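Local coordinates for protein tail assembly chaperone (Enterobacteria phage HK97, PDB 2OB9) that probably acts as a chaperone in phage tail assembly, helping the tail proteins come together during morphogenesis, and forms a multi-subunit assembly of its own, at residues M15-K21 / V33-S39; L75-L80 / H105-L109. One frame throughout, in Å; residues are numbered along the deposited sequence.

Contact 1. Residues M15-K21 / V33-S39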
HETATM    1  N   MSE A  15      27.352  31.774   7.825  1.00 60.91           N
HETATM    2  CA  MSE A  15      26.097  31.652   7.067  1.00 62.55           C
HETATM    3  C   MSE A  15      26.236  31.510   5.554  1.00 59.24           C
HETATM    4  O   MSE A  15      25.280  31.754   4.832  1.00 59.69           O
HETATM    5  CB  MSE A  15      25.089  32.769   7.424  1.00 62.35           C
HETATM    6  CG  MSE A  15      24.397  32.542   8.750  1.00 63.04           C
HETATM    7 SE   MSE A  15      22.509  33.045   8.717  0.80 71.60          SE
HETATM    8  CE  MSE A  15      22.449  34.898   8.289  1.00 69.04           C
ATOM      9  N   ALA A  16      27.423  31.108   5.084  1.00 56.69           N
ATOM     10  CA  ALA A  16      27.631  30.647   3.697  1.00 53.10           C
ATOM     11  C   ALA A  16      26.681  29.484   3.323  1.00 51.24           C
ATOM     12  O   ALA A  16      26.383  29.255   2.134  1.00 50.33           O
ATOM     13  CB  ALA A  16      29.088  30.222   3.507  1.00 52.18           C
ATOM     14  N   GLY A  17      26.249  28.734   4.336  1.00 48.94           N
ATOM     15  CA  GLY A  17      25.440  27.561   4.133  1.00 47.47           C
ATOM     16  C   GLY A  17      23.979  27.861   3.905  1.00 47.80           C
ATOM     17  O   GLY A  17      23.264  26.988   3.506  1.00 48.16           O
ATOM     18  N   PHE A  18      23.544  29.104   4.095  1.00 47.73           N
ATOM     19  CA  PHE A  18      22.119  29.421   4.188  1.00 48.33           C
ATOM     20  C   PHE A  18      21.765  30.660   3.407  1.00 48.58           C
ATOM     21  O   PHE A  18      22.361  31.673   3.612  1.00 48.55           O
ATOM     22  CB  PHE A  18      21.723  29.676   5.667  1.00 46.59           C
ATOM     23  CG  PHE A  18      21.861  28.477   6.521  1.00 46.12           C
ATOM     24  CD1 PHE A  18      20.796  27.625   6.697  1.00 44.84           C
ATOM     25  CD2 PHE A  18      23.098  28.139   7.085  1.00 46.94           C
ATOM     26  CE1 PHE A  18      20.930  26.480   7.443  1.00 43.67           C
ATOM     27  CE2 PHE A  18      23.240  26.976   7.820  1.00 45.05           C
ATOM     28  CZ  PHE A  18      22.144  26.152   8.001  1.00 43.40           C
ATOM     29  N   ARG A  19      20.767  30.574   2.538  1.00 49.63           N
ATOM     30  CA  ARG A  19      20.006  31.770   2.145  1.00 50.71           C
ATOM     31  C   ARG A  19      19.447  32.467   3.396  1.00 51.04           C
ATOM     32  O   ARG A  19      19.017  31.821   4.332  1.00 50.70           O
ATOM     33  CB  ARG A  19      18.843  31.378   1.239  1.00 50.27           C
ATOM     34  CG  ARG A  19      19.309  30.909  -0.103  1.00 51.93           C
ATOM     35  CD  ARG A  19      18.139  30.581  -0.970  1.00 53.31           C
ATOM     36  NE  ARG A  19      18.583  30.053  -2.240  1.00 55.13           N
ATOM     37  CZ  ARG A  19      17.795  29.430  -3.103  1.00 56.33           C
ATOM     38  NH1 ARG A  19      16.501  29.283  -2.837  1.00 57.68           N
ATOM     39  NH2 ARG A  19      18.302  28.967  -4.236  1.00 55.01           N
ATOM     40  N   HIS A  20      19.459  33.792   3.410  1.00 52.29           N
ATOM     41  CA  HIS A  20      19.095  34.521   4.616  1.00 53.21           C
ATOM     42  C   HIS A  20      18.823  35.971   4.272  1.00 53.71           C
ATOM     43  O   HIS A  20      19.226  36.428   3.215  1.00 53.05           O
ATOM     44  CB  HIS A  20      20.177  34.397   5.697  1.00 52.39           C
ATOM     45  CG  HIS A  20      21.522  34.939   5.296  1.00 54.17           C
ATOM     46  ND1 HIS A  20      22.022  36.145   5.769  1.00 51.19           N
ATOM     47  CD2 HIS A  20      22.485  34.424   4.494  1.00 51.93           C
ATOM     48  CE1 HIS A  20      23.222  36.350   5.261  1.00 50.56           C
ATOM     49  NE2 HIS A  20      23.524  35.330   4.475  1.00 53.55           N
ATOM     50  N   LYS A  21      18.120  36.679   5.156  1.00 54.31           N
ATOM     51  CA  LYS A  21      17.865  38.104   4.953  1.00 55.33           C
ATOM     52  C   LYS A  21      17.638  38.844   6.272  1.00 55.08           C
ATOM     53  O   LYS A  21      17.334  38.239   7.290  1.00 54.24           O
ATOM     54  CB  LYS A  21      16.676  38.333   3.985  1.00 55.40           C
ATOM     55  CG  LYS A  21      15.405  37.537   4.323  1.00 55.94           C
ATOM     56  CD  LYS A  21      14.244  38.017   3.457  1.00 57.28           C
ATOM     57  CE  LYS A  21      12.927  37.541   4.030  1.00 60.63           C
ATOM     58  NZ  LYS A  21      12.331  36.368   3.314  1.00 63.35           N
ATOM     59  N   VAL A  33      15.937  41.292  12.772  1.00 49.69           N
ATOM     60  CA  VAL A  33      16.349  39.912  12.972  1.00 49.37           C
ATOM     61  C   VAL A  33      16.876  39.452  11.623  1.00 49.62           C
ATOM     62  O   VAL A  33      16.714  40.143  10.616  1.00 50.13           O
ATOM     63  CB  VAL A  33      15.159  38.976  13.429  1.00 49.65           C
ATOM     64  CG1 VAL A  33      14.530  39.503  14.706  1.00 49.49           C
ATOM     65  CG2 VAL A  33      14.083  38.750  12.288  1.00 47.53           C
ATOM     66  N   VAL A  34      17.537  38.303  11.619  1.00 49.26           N
ATOM     67  CA  VAL A  34      17.969  37.658  10.407  1.00 47.85           C
ATOM     68  C   VAL A  34      17.189  36.355  10.301  1.00 47.39           C
ATOM     69  O   VAL A  34      17.101  35.584  11.243  1.00 47.71           O
ATOM     70  CB  VAL A  34      19.512  37.417  10.413  1.00 48.68           C
ATOM     71  CG1 VAL A  34      19.914  36.433   9.318  1.00 47.10           C
ATOM     72  CG2 VAL A  34      20.290  38.741  10.254  1.00 46.53           C
ATOM     73  N   LEU A  35      16.576  36.152   9.156  1.00 47.45           N
ATOM     74  CA  LEU A  35      15.872  34.928   8.843  1.00 48.43           C
ATOM     75  C   LEU A  35      16.718  34.121   7.859  1.00 48.75           C
ATOM     76  O   LEU A  35      17.152  34.638   6.827  1.00 48.94           O
ATOM     77  CB  LEU A  35      14.497  35.253   8.179  1.00 48.04           C
ATOM     78  CG  LEU A  35      13.430  35.981   9.018  1.00 47.68           C
ATOM     79  CD1 LEU A  35      12.107  36.085   8.264  1.00 46.23           C
ATOM     80  CD2 LEU A  35      13.216  35.333  10.417  1.00 44.11           C
ATOM     81  N   ARG A  36      16.933  32.855   8.192  1.00 49.06           N
ATOM     82  CA  ARG A  36      17.678  31.930   7.350  1.00 49.52           C
ATOM     83  C   ARG A  36      16.735  30.791   6.942  1.00 48.41           C
ATOM     84  O   ARG A  36      15.815  30.508   7.660  1.00 48.21           O
ATOM     85  CB  ARG A  36      18.934  31.416   8.102  1.00 49.38           C
ATOM     86  CG  ARG A  36      18.677  30.340   9.144  1.00 50.56           C
ATOM     87  CD  ARG A  36      20.021  29.792   9.487  1.00 52.21           C
ATOM     88  NE  ARG A  36      20.233  28.937  10.657  1.00 50.32           N
ATOM     89  CZ  ARG A  36      19.675  27.750  10.874  1.00 56.44           C
ATOM     90  NH1 ARG A  36      18.690  27.308  10.078  1.00 58.56           N
ATOM     91  NH2 ARG A  36      20.061  27.020  11.945  1.00 54.69           N
ATOM     92  N   GLU A  37      16.932  30.193   5.770  1.00 48.26           N
ATOM     93  CA  GLU A  37      16.256  28.958   5.420  1.00 48.06           C
ATOM     94  C   GLU A  37      16.589  27.876   6.481  1.00 47.87           C
ATOM     95  O   GLU A  37      17.611  27.969   7.132  1.00 47.94           O
ATOM     96  CB  GLU A  37      16.674  28.494   4.028  1.00 47.75           C
ATOM     97  CG  GLU A  37      18.109  28.019   3.947  1.00 48.90           C
ATOM     98  CD  GLU A  37      18.474  27.609   2.544  1.00 51.20           C
ATOM     99  OE1 GLU A  37      17.768  26.731   2.004  1.00 51.87           O
ATOM    100  OE2 GLU A  37      19.465  28.144   1.996  1.00 53.06           O
ATOM    101  N   PRO A  38      15.703  26.887   6.688  1.00 48.47           N
ATOM    102  CA  PRO A  38      16.036  25.852   7.664  1.00 49.49           C
ATOM    103  C   PRO A  38      17.165  24.946   7.235  1.00 50.59           C
ATOM    104  O   PRO A  38      17.375  24.708   6.030  1.00 50.04           O
ATOM    105  CB  PRO A  38      14.740  25.036   7.784  1.00 49.87           C
ATOM    106  CG  PRO A  38      13.682  25.949   7.239  1.00 50.10           C
ATOM    107  CD  PRO A  38      14.331  26.725   6.167  1.00 48.14           C
ATOM    108  N   SER A  39      17.872  24.443   8.238  1.00 51.28           N
ATOM    109  CA  SER A  39      18.937  23.527   8.023  1.00 53.04           C
ATOM    110  C   SER A  39      18.316  22.196   7.647  1.00 53.81           C
ATOM    111  O   SER A  39      17.105  22.004   7.798  1.00 53.37           O
ATOM    112  CB  SER A  39      19.833  23.445   9.282  1.00 53.49           C
ATOM    113  OG  SER A  39      19.414  22.434  10.170  1.00 55.07           O
TER
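The open end of the antiparallel beta hairpin of strands 20-25 and 31-36 is closed here, where the loop entering the first strand meets the segment leaving the second. K21 and L35 form a hydrogen-bonded pair, with K21 N to L35 O at 2.8 Å and L35 N answering to K21 O; H20 and R36 follow as a non-hydrogen-bonded pair, CA to CA 4.0 Å. One step beyond, the E37 carboxylate stands in for a backbone acceptor. E37 N reaches R19 O at 3.0 Å, while R19 N gives its hydrogen to E37 OE2 at 2.8 Å, on the anti side of the carboxylate and 15° out of its plane. With CG set between its own N and carbonyl carbon (chi1 69°) and the chain extended beyond, E37 places that oxygen against the R19 amide. The other oxygen, OE1, makes a salt bridge to R107 of a second subunit, and R19 NE pairs with E27 of that same subunit, so this end of the hairpin also takes part in assembly.

F18 ends the type I turn that begins at M15 and lays its ring alongside R36. R36 CD sits over the ring face, 3.9 Å from the centroid, and the guanidinium continues flat across it as an off-centre cation-pi stack, planes 30° apart. D78 of helix 61-79 holds R36 NH1 in a salt bridge. The same nitrogen also donates to E37 O at 3.2 Å, and that carbonyl oxygen lies at the edge of the F18 ring, 3.2 Å from F18 CD1.

Contact 2. Residues L75-L80 / H105-L109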
ATOM      1  N   LEU A  75      10.688  24.360  13.239  1.00 50.86           N
ATOM      2  CA  LEU A  75      11.239  25.101  12.138  1.00 50.43           C
ATOM      3  C   LEU A  75      11.523  26.534  12.576  1.00 49.51           C
ATOM      4  O   LEU A  75      12.531  27.117  12.179  1.00 49.43           O
ATOM      5  CB  LEU A  75      10.304  25.078  10.898  1.00 49.28           C
ATOM      6  CG  LEU A  75      10.424  23.983   9.864  1.00 50.26           C
ATOM      7  CD1 LEU A  75       9.534  24.271   8.646  1.00 47.95           C
ATOM      8  CD2 LEU A  75      11.881  23.808   9.460  1.00 52.04           C
ATOM      9  N   PHE A  76      10.616  27.130  13.344  1.00 49.36           N
ATOM     10  CA  PHE A  76      10.781  28.550  13.753  1.00 48.79           C
ATOM     11  C   PHE A  76      12.067  28.833  14.520  1.00 49.62           C
ATOM     12  O   PHE A  76      12.792  29.823  14.270  1.00 50.97           O
ATOM     13  CB  PHE A  76       9.582  29.041  14.576  1.00 46.94           C
ATOM     14  CG  PHE A  76       9.780  30.437  15.148  1.00 47.43           C
ATOM     15  CD1 PHE A  76       9.650  31.567  14.338  1.00 45.86           C
ATOM     16  CD2 PHE A  76      10.109  30.621  16.499  1.00 45.71           C
ATOM     17  CE1 PHE A  76       9.838  32.859  14.865  1.00 42.28           C
ATOM     18  CE2 PHE A  76      10.303  31.927  17.024  1.00 46.06           C
ATOM     19  CZ  PHE A  76      10.145  33.025  16.207  1.00 46.15           C
ATOM     20  N   ILE A  77      12.308  27.980  15.497  1.00 49.72           N
ATOM     21  CA  ILE A  77      13.455  28.066  16.331  1.00 50.70           C
ATOM     22  C   ILE A  77      14.727  27.990  15.488  1.00 51.15           C
ATOM     23  O   ILE A  77      15.728  28.583  15.823  1.00 50.53           O
ATOM     24  CB  ILE A  77      13.372  26.965  17.349  1.00 50.52           C
ATOM     25  CG1 ILE A  77      12.461  27.395  18.496  1.00 50.48           C
ATOM     26  CG2 ILE A  77      14.736  26.511  17.817  1.00 51.95           C
ATOM     27  CD1 ILE A  77      11.890  26.181  19.246  1.00 54.67           C
ATOM     28  N   ASP A  78      14.654  27.282  14.374  1.00 52.37           N
ATOM     29  CA  ASP A  78      15.788  27.081  13.541  1.00 53.48           C
ATOM     30  C   ASP A  78      16.007  28.220  12.560  1.00 53.87           C
ATOM     31  O   ASP A  78      17.143  28.552  12.216  1.00 54.65           O
ATOM     32  CB  ASP A  78      15.615  25.774  12.784  1.00 55.24           C
ATOM     33  CG  ASP A  78      16.892  25.352  12.068  1.00 56.86           C
ATOM     34  OD1 ASP A  78      17.892  25.032  12.761  1.00 54.51           O
ATOM     35  OD2 ASP A  78      16.860  25.364  10.819  1.00 60.72           O
ATOM     36  N   VAL A  79      14.933  28.835  12.096  1.00 53.74           N
ATOM     37  CA  VAL A  79      15.097  29.916  11.132  1.00 52.88           C
ATOM     38  C   VAL A  79      15.476  31.263  11.720  1.00 52.25           C
ATOM     39  O   VAL A  79      16.011  32.091  11.006  1.00 53.01           O
ATOM     40  CB  VAL A  79      13.869  30.057  10.181  1.00 53.36           C
ATOM     41  CG1 VAL A  79      13.556  28.727   9.528  1.00 52.01           C
ATOM     42  CG2 VAL A  79      12.643  30.652  10.902  1.00 52.17           C
ATOM     43  N   LEU A  80      15.198  31.487  13.002  1.00 51.36           N
ATOM     44  CA  LEU A  80      15.261  32.837  13.591  1.00 50.86           C
ATOM     45  C   LEU A  80      16.591  33.131  14.234  1.00 51.07           C
ATOM     46  O   LEU A  80      16.987  32.453  15.183  1.00 51.20           O
ATOM     47  CB  LEU A  80      14.146  33.059  14.652  1.00 51.19           C
ATOM     48  CG  LEU A  80      14.052  34.487  15.225  1.00 50.70           C
ATOM     49  CD1 LEU A  80      13.471  35.432  14.159  1.00 50.01           C
ATOM     50  CD2 LEU A  80      13.228  34.558  16.534  1.00 49.77           C
ATOM     51  N   HIS A 105       5.430  35.168  15.174  1.00 51.85           N
ATOM     52  CA  HIS A 105       6.331  34.039  14.976  1.00 51.38           C
ATOM     53  C   HIS A 105       5.966  33.269  13.715  1.00 51.29           C
ATOM     54  O   HIS A 105       6.815  32.892  12.928  1.00 51.07           O
ATOM     55  CB  HIS A 105       6.281  33.096  16.180  1.00 50.14           C
ATOM     56  CG  HIS A 105       6.439  33.795  17.494  1.00 52.06           C
ATOM     57  ND1 HIS A 105       5.444  34.572  18.041  1.00 51.89           N
ATOM     58  CD2 HIS A 105       7.490  33.871  18.343  1.00 51.78           C
ATOM     59  CE1 HIS A 105       5.858  35.072  19.186  1.00 52.23           C
ATOM     60  NE2 HIS A 105       7.109  34.684  19.377  1.00 53.91           N
ATOM     61  N   SER A 106       4.685  33.049  13.527  1.00 51.82           N
ATOM     62  CA  SER A 106       4.234  32.236  12.426  1.00 51.84           C
ATOM     63  C   SER A 106       4.377  32.967  11.089  1.00 50.93           C
ATOM     64  O   SER A 106       4.650  32.350  10.087  1.00 49.26           O
ATOM     65  CB  SER A 106       2.822  31.722  12.699  1.00 51.69           C
ATOM     66  OG  SER A 106       1.847  32.592  12.136  1.00 53.14           O
ATOM     67  N   ARG A 107       4.248  34.289  11.108  1.00 51.92           N
ATOM     68  CA  ARG A 107       4.488  35.148   9.925  1.00 52.96           C
ATOM     69  C   ARG A 107       5.995  35.248   9.622  1.00 51.85           C
ATOM     70  O   ARG A 107       6.398  35.374   8.480  1.00 51.15           O
ATOM     71  CB  ARG A 107       3.931  36.544  10.186  1.00 52.29           C
ATOM     72  CG  ARG A 107       4.069  37.502   9.003  1.00 56.52           C
ATOM     73  CD  ARG A 107       3.698  38.998   9.316  1.00 57.90           C
ATOM     74  NE  ARG A 107       4.563  39.676  10.321  1.00 64.99           N
ATOM     75  CZ  ARG A 107       5.817  40.079  10.089  1.00 68.08           C
ATOM     76  NH1 ARG A 107       6.394  39.856   8.900  1.00 66.70           N
ATOM     77  NH2 ARG A 107       6.504  40.711  11.050  1.00 69.30           N
ATOM     78  N   LEU A 108       6.825  35.188  10.661  1.00 50.99           N
ATOM     79  CA  LEU A 108       8.281  35.150  10.471  1.00 50.54           C
ATOM     80  C   LEU A 108       8.727  33.784   9.933  1.00 50.52           C
ATOM     81  O   LEU A 108       9.575  33.738   9.053  1.00 51.82           O
ATOM     82  CB  LEU A 108       9.050  35.541  11.768  1.00 49.84           C
ATOM     83  CG  LEU A 108       9.012  37.028  12.163  1.00 48.08           C
ATOM     84  CD1 LEU A 108       9.638  37.244  13.517  1.00 45.57           C
ATOM     85  CD2 LEU A 108       9.716  37.935  11.117  1.00 45.11           C
ATOM     86  N   LEU A 109       8.143  32.689  10.421  1.00 49.17           N
ATOM     87  CA  LEU A 109       8.384  31.396   9.821  1.00 48.72           C
ATOM     88  C   LEU A 109       8.104  31.383   8.307  1.00 49.77           C
ATOM     89  O   LEU A 109       8.956  30.912   7.535  1.00 48.65           O
ATOM     90  CB  LEU A 109       7.614  30.285  10.522  1.00 48.10           C
ATOM     91  CG  LEU A 109       7.721  28.825  10.014  1.00 48.43           C
ATOM     92  CD1 LEU A 109       9.192  28.376   9.864  1.00 43.97           C
ATOM     93  CD2 LEU A 109       7.012  27.871  10.997  1.00 48.21           C
TER
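F76 and H105 meet ring to ring where the C-terminal end of helix 61-79 crosses the first half of helix 103-113. Their rings form an offset edge-to-face pair with planes at 66°: the imidazole turns its edge to the phenyl face, and H105 CD2 comes within 3.5 Å of F76 CZ. H105 CB lies over that same phenyl face, 4.0 Å from its centroid, in a CH-pi contact. On the opposite face sits CB of L80, so the ring lies between H105 of the partner helix and the first residue after its own helix. F76 CG points anti to the backbone N (chi1 173°), which swings the ring across the gap until CD1 is 3.4 Å from H105 O. That carbonyl is already bonded to L109 N in the helix; this amide and L108 CB lie near the edge of the phenyl ring.

Nearer the F76 backbone N, L109 brings its CD1 methyl up to helix 61-79, 3.6 Å from L75 CB and more loosely against V79 CG2. A lighter contact joins the L80 and L108 methyls. Apart from the H105 carbonyl and imidazole, the side chains that meet here are aliphatic or aromatic, and the imidazole sends its NE2 outward to the carbonyl oxygen of A11 in a third subunit.

The short helix axes approach to 9.7 Å at 68°, a steep crossing near the centre of the chain. W28 adds another edge-to-face partner for H105, V97 of helix 94-98 touches F76, W43 and W46 of helix 40-49 pack on L75, and L80 is the first residue of strand 80-81.

How the contacts relate
From the N terminus, contact 1 comes first: residues 15-21 and 33-39 bring together the two ends of the hairpin and close its short loop. The chain then runs through helix 40-49 into helix 61-79, and contact 2 closes a second, longer loop when 105-109 returns to 75-80 after helix 94-98. The two loops follow in series, neither enclosing the other, with their centres about 11 Å apart. They nevertheless meet where D78 of contact 2 also probably accepts the backbone N of S39, and P38 packs on L75. Strand 80-81, the continuation of helix 61-79, joins the sheet beside strand 31-36, tying the hairpin to the helical core.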